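Local structure of uncharacterized protein (Planctomyces limnophilus, 4H7L) at residues Ala27-Pro31 with Cys32-Gln36; Pro89-Lys92 with Leu93-Ile96. The protein is a cupin-barrel protein of unknown function that binds a copper(II) ion. All blocks are in the same frame, centred on the assembly; numbering follows the deposited sequence.

Contact 1: residues Ala27-Pro31 with Cys32-Gln36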
loop_
_atom_site.group_PDB
_atom_site.type_symbol
_atom_site.label_atom_id
_atom_site.label_comp_id
_atom_site.label_asym_id
_atom_site.label_seq_id
_atom_site.Cartn_x
_atom_site.Cartn_y
_atom_site.Cartn_z
ATOM N N ALA B 27 11.857 -0.417 -14.057
ATOM C CA ALA B 27 10.969 -1.571 -13.955
ATOM C C ALA B 27 11.725 -2.873 -14.190
ATOM O O ALA B 27 12.571 -2.962 -15.077
ATOM C CB ALA B 27 9.826 -1.442 -14.944
ATOM N N VAL B 28 11.410 -3.881 -13.387
ATOM C CA VAL B 28 12.055 -5.183 -13.492
ATOM C C VAL B 28 11.036 -6.250 -13.847
ATOM O O VAL B 28 9.896 -6.211 -13.390
ATOM C CB VAL B 28 12.740 -5.574 -12.170
ATOM C CG1 VAL B 28 12.923 -7.083 -12.085
ATOM C CG2 VAL B 28 14.073 -4.857 -12.035
ATOM N N ALA B 29 11.454 -7.210 -14.661
ATOM C CA ALA B 29 10.580 -8.303 -15.056
ATOM C C ALA B 29 10.350 -9.269 -13.899
ATOM O O ALA B 29 11.280 -9.631 -13.179
ATOM C CB ALA B 29 11.165 -9.040 -16.250
ATOM N N CYS B 30 9.096 -9.671 -13.725
ATOM C CA CYS B 30 8.729 -10.704 -12.768
ATOM C C CYS B 30 7.761 -11.650 -13.472
ATOM O O CYS B 30 7.277 -11.340 -14.560
ATOM C CB CYS B 30 8.094 -10.084 -11.525
ATOM S SG CYS B 30 6.756 -8.940 -11.886
ATOM N N PRO B 31 7.482 -12.813 -12.865
ATOM C CA PRO B 31 6.723 -13.833 -13.599
ATOM C C PRO B 31 5.362 -13.350 -14.096
ATOM O O PRO B 31 4.891 -13.836 -15.124
ATOM C CB PRO B 31 6.548 -14.951 -12.566
ATOM C CG PRO B 31 7.652 -14.746 -11.595
ATOM C CD PRO B 31 7.829 -13.262 -11.507
ATOM N N CYS B 32 4.749 -12.408 -13.388
ATOM C CA CYS B 32 3.418 -11.937 -13.755
ATOM C C CYS B 32 3.451 -10.656 -14.591
ATOM O O CYS B 32 2.404 -10.173 -15.024
ATOM C CB CYS B 32 2.577 -11.709 -12.501
ATOM S SG CYS B 32 3.217 -10.409 -11.425
ATOM N N GLY B 33 4.641 -10.104 -14.819
ATOM C CA GLY B 33 4.770 -8.895 -15.616
ATOM C C GLY B 33 5.955 -8.026 -15.233
ATOM O O GLY B 33 7.103 -8.464 -15.299
ATOM N N TRP B 34 5.677 -6.788 -14.831
ATOM C CA TRP B 34 6.730 -5.835 -14.494
ATOM C C TRP B 34 6.518 -5.221 -13.114
ATOM O O TRP B 34 5.411 -4.813 -12.770
ATOM C CB TRP B 34 6.791 -4.725 -15.543
ATOM C CG TRP B 34 7.071 -5.235 -16.914
ATOM C CD1 TRP B 34 6.156 -5.592 -17.858
ATOM C CD2 TRP B 34 8.359 -5.457 -17.498
ATOM N NE1 TRP B 34 6.793 -6.020 -18.996
ATOM C CE2 TRP B 34 8.147 -5.946 -18.801
ATOM C CE3 TRP B 34 9.671 -5.286 -17.046
ATOM C CZ2 TRP B 34 9.198 -6.267 -19.657
ATOM C CZ3 TRP B 34 10.711 -5.606 -17.897
ATOM C CH2 TRP B 34 10.469 -6.090 -19.188
ATOM N N ALA B 35 7.592 -5.149 -12.334
ATOM C CA ALA B 35 7.521 -4.621 -10.976
ATOM C C ALA B 35 8.431 -3.407 -10.805
ATOM O O ALA B 35 9.572 -3.402 -11.263
ATOM C CB ALA B 35 7.901 -5.700 -9.976
ATOM N N GLN B 36 7.915 -2.379 -10.142
ATOM C CA GLN B 36 8.715 -1.221 -9.768
ATOM C C GLN B 36 8.756 -1.156 -8.244
ATOM O O GLN B 36 7.828 -0.664 -7.602
ATOM C CB GLN B 36 8.138 0.057 -10.384
ATOM C CG GLN B 36 8.296 0.106 -11.905
ATOM C CD GLN B 36 7.558 1.265 -12.559
ATOM O OE1 GLN B 36 6.336 1.247 -12.681
ATOM N NE2 GLN B 36 8.304 2.269 -13.002
#
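Ala-29 and Trp-34 face each other as a non-hydrogen-bonded antiparallel pair. The CB of Ala-29 sits over the face of the indole, 4.2 Å from the centroid of the six-membered ring, a CH-pi contact. Trp-34 has CG anti to its carbonyl carbon (chi1 -60°), which carries the ring across to the neighbouring strand. There its CE3 comes within 3.5 Å of Ala-29 N. The other face of the hairpin carries Cys-30 and Ala-35, with Cys-30 SG 3.9 Å from Ala-35 CB. Cys-30 SG also lies 3.9 Å from Cys-32 SG, and the two sulfurs are not bonded as a disulfide. At the open end Ala-27 CB touches Gln-36 CG at 3.7 Å.

Strands 28-30 and 33-38 form a tight two-residue beta hairpin at the edge of the cupin sheet. A type I turn from Cys-30 to Gly-33 closes it. Gly-33 has phi/psi of 151/-120°, where a CB would jam against Cys-32 O; this calls for glycine. Val-28 and Ala-35 exchange two nearly straight backbone bonds; Ala-35 N to Val-28 O is 2.7 Å. Cys-30 and Gly-33 exchange two more. Further out, strand 48-54 pairs with strand 33-38, and the amide NE2 of Gln-36 is hydrogen-bonded to Ile-25 O.

Contact 2: residues Pro89-Lys92 with Leu93-Ile96; sequences PLTK and LLAI
Thr-91 and Leu-94 are joined by the one hydrogen bond of this turn. Leu-94 N donates to Thr-91 O at 3.2 Å. The bond is bent, with 152° at the hydrogen, and the donor stands above the carbonyl plane.

The remaining contacts are van der Waals. Leu-94 CB lies 3.8 Å from Thr-91 OG1, and the two side chains meet at a slant. The Thr-91 hydroxyl sits between its own backbone N and carbonyl carbon (chi1 71°), which turns OG1 toward Leu-94 CB. In Leu-94, CG is anti to the backbone N (chi1 -177°), and the second torsion then turns CD2 to within 3.8 Å of Pro-89 O. That methyl also makes a loose apolar contact with Leu-90, CD2 to CD2 at 4.5 Å. Leu-90 is buried and packs further on Ile-81 and Val-72.

Backbone pairing continues beyond the turn. Leu-93 and Leu-94 form backbone hydrogen bonds with Val-72 of the same chain. Leu-94 to Ile-96 also form an antiparallel ladder with a strand of the second subunit, where Leu-94 rests on Met-19 of that subunit.

Thr-91 to Leu-94 is a type II beta turn, with Leu-93 in the left-handed region. It leads from strand 86-89 into strand 94-98 of the cupin barrel.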
loop_
_atom_site.group_PDB
_atom_site.type_symbol
_atom_site.label_atom_id
_atom_site.label_comp_id
_atom_site.label_asym_id
_atom_site.label_seq_id
_atom_site.Cartn_x
_atom_site.Cartn_y
_atom_site.Cartn_z
ATOM N N PRO B 89 -13.485 -11.680 -8.582
ATOM C CA PRO B 89 -13.271 -10.598 -9.550
ATOM C C PRO B 89 -12.545 -9.395 -8.955
ATOM O O PRO B 89 -12.770 -9.042 -7.797
ATOM C CB PRO B 89 -14.693 -10.207 -9.956
ATOM C CG PRO B 89 -15.545 -10.628 -8.813
ATOM C CD PRO B 89 -14.911 -11.865 -8.267
ATOM N N LEU B 90 -11.683 -8.773 -9.751
ATOM C CA LEU B 90 -11.006 -7.555 -9.334
ATOM C C LEU B 90 -11.885 -6.343 -9.600
ATOM O O LEU B 90 -12.529 -6.254 -10.647
ATOM C CB LEU B 90 -9.693 -7.392 -10.095
ATOM C CG LEU B 90 -8.686 -8.526 -9.931
ATOM C CD1 LEU B 90 -7.489 -8.290 -10.835
ATOM C CD2 LEU B 90 -8.253 -8.654 -8.481
ATOM N N THR B 91 -11.911 -5.416 -8.649
ATOM C CA THR B 91 -12.562 -4.128 -8.854
ATOM C C THR B 91 -11.611 -3.034 -8.395
ATOM O O THR B 91 -10.648 -3.304 -7.675
ATOM C CB THR B 91 -13.889 -4.015 -8.080
ATOM O OG1 THR B 91 -13.624 -3.900 -6.678
ATOM C CG2 THR B 91 -14.767 -5.230 -8.336
ATOM N N LYS B 92 -11.877 -1.803 -8.815
ATOM C CA LYS B 92 -11.015 -0.684 -8.462
ATOM C C LYS B 92 -10.944 -0.471 -6.953
ATOM O O LYS B 92 -11.963 -0.444 -6.265
ATOM C CB LYS B 92 -11.490 0.597 -9.148
ATOM C CG LYS B 92 -11.047 0.722 -10.595
ATOM C CD LYS B 92 -11.327 2.114 -11.134
ATOM C CE LYS B 92 -10.676 2.338 -12.487
ATOM N NZ LYS B 92 -11.034 3.673 -13.044
ATOM N N LEU B 93 -9.724 -0.319 -6.452
ATOM C CA LEU B 93 -9.481 -0.056 -5.036
ATOM C C LEU B 93 -9.914 -1.211 -4.141
ATOM O O LEU B 93 -10.172 -1.028 -2.950
ATOM C CB LEU B 93 -10.163 1.242 -4.603
ATOM C CG LEU B 93 -9.611 2.497 -5.277
ATOM C CD1 LEU B 93 -10.375 3.726 -4.815
ATOM C CD2 LEU B 93 -8.122 2.654 -4.996
ATOM N N LEU B 94 -9.984 -2.403 -4.716
ATOM C CA LEU B 94 -10.133 -3.607 -3.920
ATOM C C LEU B 94 -8.816 -3.857 -3.195
ATOM O O LEU B 94 -7.748 -3.779 -3.804
ATOM C CB LEU B 94 -10.474 -4.799 -4.816
ATOM C CG LEU B 94 -10.722 -6.117 -4.087
ATOM C CD1 LEU B 94 -11.997 -6.037 -3.254
ATOM C CD2 LEU B 94 -10.790 -7.276 -5.072
ATOM N N ALA B 95 -8.893 -4.141 -1.899
ATOM C CA ALA B 95 -7.705 -4.464 -1.111
ATOM C C ALA B 95 -7.745 -5.929 -0.704
ATOM O O ALA B 95 -8.721 -6.386 -0.110
ATOM C CB ALA B 95 -7.625 -3.585 0.117
ATOM N N ILE B 96 -6.688 -6.665 -1.024
ATOM C CA ILE B 96 -6.636 -8.076 -0.682
ATOM C C ILE B 96 -5.453 -8.374 0.221
ATOM O O ILE B 96 -4.307 -8.098 -0.122
ATOM C CB ILE B 96 -6.553 -8.970 -1.928
ATOM C CG1 ILE B 96 -7.605 -8.555 -2.954
ATOM C CG2 ILE B 96 -6.750 -10.423 -1.542
ATOM C CD1 ILE B 96 -7.086 -7.614 -4.004
#

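Overall arrangement
Contact 1 and contact 2 come in series along the chain and both reach the same antiparallel sheet. Their centres are about 20 Å apart, and their nearest atoms are about 11 Å apart without touching. The copper ion is held by His-61, His-63, Glu-68 and His-104. Contact 1 is the nearer to it: the side chain of Cys-32 is about 8 Å from the metal and about 7 Å from that of His-61. In contact 2 the side chain of Leu-90 is about 13 Å from the copper. Contact 2 lies at the subunit interface, through residues 94-96, whereas residues 27-36 touch no other protein chain of the assembly.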